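Local coordinates for protein Methylcobalamin\: coenzyme M methyltransferase (Methanosarcina mazei, PDB 4AY7) that transfers the methyl group of a methylated corrinoid protein to coenzyme M, a zinc-dependent step of methanogenesis, at residues E155-V160 / I187-S192. Residues are numbered along the deposited sequence; the frame is centred on the assembly and turned at random.
Sequences EGPVTV and IATEAS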
ATOM      1  N   GLU A 155       5.622   2.431   2.734  1.00 18.32           N
ATOM      2  CA  GLU A 155       5.277   3.762   3.239  1.00 19.32           C
ATOM      3  C   GLU A 155       5.670   4.798   2.198  1.00 20.23           C
ATOM      4  O   GLU A 155       6.646   4.663   1.491  1.00 20.48           O
ATOM      5  CB  GLU A 155       5.953   4.021   4.632  1.00 20.25           C
ATOM      6  CG  GLU A 155       7.446   3.979   4.640  1.00 20.41           C
ATOM      7  CD  GLU A 155       8.013   2.565   4.901  1.00 22.30           C
ATOM      8  OE1 GLU A 155       7.433   1.539   4.447  1.00 21.64           O
ATOM      9  OE2 GLU A 155       9.091   2.479   5.509  1.00 20.86           O
ATOM     10  N   GLY A 156       4.790   5.770   1.993  1.00 20.25           N
ATOM     11  CA  GLY A 156       4.962   6.760   0.932  1.00 19.91           C
ATOM     12  C   GLY A 156       5.794   7.939   1.442  1.00 20.02           C
ATOM     13  O   GLY A 156       6.075   8.042   2.669  1.00 19.86           O
ATOM     14  N   PRO A 157       6.162   8.853   0.548  1.00 19.95           N
ATOM     15  CA  PRO A 157       7.138   9.852   0.950  1.00 20.53           C
ATOM     16  C   PRO A 157       6.671  10.804   2.027  1.00 20.45           C
ATOM     17  O   PRO A 157       7.501  11.271   2.827  1.00 21.12           O
ATOM     18  CB  PRO A 157       7.475  10.588  -0.322  1.00 21.62           C
ATOM     19  CG  PRO A 157       6.505  10.173  -1.358  1.00 21.12           C
ATOM     20  CD  PRO A 157       5.856   8.897  -0.897  1.00 20.82           C
ATOM     21  N   VAL A 158       5.382  11.062   2.137  1.00 20.16           N
ATOM     22  CA  VAL A 158       4.952  11.979   3.170  1.00 20.80           C
ATOM     23  C   VAL A 158       5.205  11.303   4.537  1.00 21.25           C
ATOM     24  O   VAL A 158       5.744  11.885   5.478  1.00 21.28           O
ATOM     25  CB  VAL A 158       3.521  12.429   2.996  1.00 20.27           C
ATOM     26  CG1 VAL A 158       3.080  13.406   4.087  1.00 20.23           C
ATOM     27  CG2 VAL A 158       3.368  13.043   1.595  1.00 20.73           C
ATOM     28  N   THR A 159       4.765  10.053   4.655  1.00 20.68           N
ATOM     29  CA  THR A 159       4.937   9.306   5.888  1.00 20.63           C
ATOM     30  C   THR A 159       6.416   9.069   6.218  1.00 20.18           C
ATOM     31  O   THR A 159       6.790   9.156   7.386  1.00 19.40           O
ATOM     32  CB  THR A 159       4.087   8.032   5.753  1.00 20.74           C
ATOM     33  OG1 THR A 159       2.717   8.458   5.656  1.00 20.54           O
ATOM     34  CG2 THR A 159       4.218   7.052   6.975  1.00 20.24           C
ATOM     35  N   VAL A 160       7.254   8.852   5.191  1.00 19.01           N
ATOM     36  CA  VAL A 160       8.692   8.694   5.399  1.00 18.89           C
ATOM     37  C   VAL A 160       9.280   9.993   5.924  1.00 19.36           C
ATOM     38  O   VAL A 160      10.053   9.946   6.877  1.00 19.17           O
ATOM     39  CB  VAL A 160       9.458   8.323   4.093  1.00 18.49           C
ATOM     40  CG1 VAL A 160      10.949   8.463   4.299  1.00 18.05           C
ATOM     41  CG2 VAL A 160       9.058   6.925   3.630  1.00 17.77           C
ATOM     42  N   ILE A 187      14.268  14.656   0.804  1.00 22.44           N
ATOM     43  CA  ILE A 187      15.072  13.488   1.141  1.00 21.93           C
ATOM     44  C   ILE A 187      14.187  12.235   1.161  1.00 21.05           C
ATOM     45  O   ILE A 187      14.581  11.191   0.595  1.00 20.41           O
ATOM     46  CB  ILE A 187      15.728  13.625   2.524  1.00 22.33           C
ATOM     47  CG1 ILE A 187      16.720  14.818   2.531  1.00 23.87           C
ATOM     48  CG2 ILE A 187      16.428  12.345   2.916  1.00 22.37           C
ATOM     49  CD1 ILE A 187      16.987  15.410   3.900  1.00 23.59           C
ATOM     50  N   ALA A 188      13.005  12.321   1.827  1.00 19.89           N
ATOM     51  CA  ALA A 188      12.054  11.199   1.864  1.00 19.84           C
ATOM     52  C   ALA A 188      11.674  10.756   0.454  1.00 19.48           C
ATOM     53  O   ALA A 188      11.643   9.552   0.227  1.00 18.91           O
ATOM     54  CB  ALA A 188      10.768  11.554   2.661  1.00 18.89           C
ATOM     55  N   THR A 189      11.464  11.695  -0.508  1.00 19.80           N
ATOM     56  CA  THR A 189      11.007  11.306  -1.845  1.00 20.49           C
ATOM     57  C   THR A 189      12.120  10.592  -2.594  1.00 21.30           C
ATOM     58  O   THR A 189      11.866   9.566  -3.237  1.00 20.87           O
ATOM     59  CB  THR A 189      10.437  12.510  -2.613  1.00 20.87           C
ATOM     60  OG1 THR A 189       9.388  13.034  -1.807  1.00 20.98           O
ATOM     61  CG2 THR A 189       9.896  12.187  -4.025  1.00 20.45           C
ATOM     62  N   GLU A 190      13.343  11.086  -2.422  1.00 21.99           N
ATOM     63  CA  GLU A 190      14.476  10.510  -3.063  1.00 23.68           C
ATOM     64  C   GLU A 190      14.657   9.054  -2.590  1.00 21.62           C
ATOM     65  O   GLU A 190      14.914   8.163  -3.372  1.00 20.16           O
ATOM     66  CB  GLU A 190      15.710  11.356  -2.722  1.00 28.26           C
ATOM     67  CG  GLU A 190      17.044  10.855  -3.225  1.00 32.05           C
ATOM     68  CD  GLU A 190      18.208  11.805  -2.820  1.00 39.49           C
ATOM     69  OE1 GLU A 190      18.019  13.069  -2.885  1.00 44.45           O
ATOM     70  OE2 GLU A 190      19.320  11.293  -2.438  1.00 43.37           O
ATOM     71  N   ALA A 191      14.636   8.871  -1.286  1.00 20.69           N
ATOM     72  CA  ALA A 191      14.822   7.529  -0.692  1.00 19.82           C
ATOM     73  C   ALA A 191      13.695   6.630  -1.193  1.00 19.02           C
ATOM     74  O   ALA A 191      13.906   5.459  -1.499  1.00 18.93           O
ATOM     75  CB  ALA A 191      14.824   7.578   0.875  1.00 18.70           C
ATOM     76  N   SER A 192      12.492   7.157  -1.233  1.00 18.89           N
ATOM     77  CA  SER A 192      11.294   6.365  -1.648  1.00 18.39           C
ATOM     78  C   SER A 192      11.447   5.832  -3.067  1.00 18.33           C
ATOM     79  O   SER A 192      11.172   4.673  -3.341  1.00 17.57           O
ATOM     80  CB  SER A 192      10.011   7.229  -1.496  1.00 19.08           C
ATOM     81  OG  SER A 192       9.699   7.320  -0.088  1.00 19.73           O
TER
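Ala188 carries the tightest part of this helix-helix contact: its CB lies 3.3 Å from Pro157 O, on the first turn of helix 157-165, and 3.5 Å from Val160 CG1. A lone methyl suits this place, because the two backbones come close here, with Pro157 CA and Thr189 CA 5.0 Å apart. Val160 lies one turn on from Pro157; CG1, anti to the backbone N (chi1 168°), reaches Ala188, while CG2 meets Ser192 OG. Ser192 OG is small enough to approach Pro157 CA at 3.7 Å, and it donates to Ala188 O of its own helix, 3.0 Å from Ser192 OG. Ser192 N grips the same oxygen from the opposite face of the carbonyl plane. In this TIM barrel of the uroporphyrinogen decarboxylase family, strand 150-155 runs directly into helix 157-165 through Gly156 at the N-cap, about 9 Å from the side chain of the zinc ligand His246, and the long helix 178-202 packs against that first turn. Proline, lacking an N-H, fits the first turn, where no carbonyl one turn earlier in the helix awaits a donor. Pro157 CB rests 3.4 Å from Thr189 OG1, a hydroxyl bonded back to Leu185 O, and Leu232 of helix 221-238 also touches the ring. Packing gives out on the other face of helix 178-202, where Glu190 is exposed and Ile187, partly exposed, turns its end away from helix 157-165.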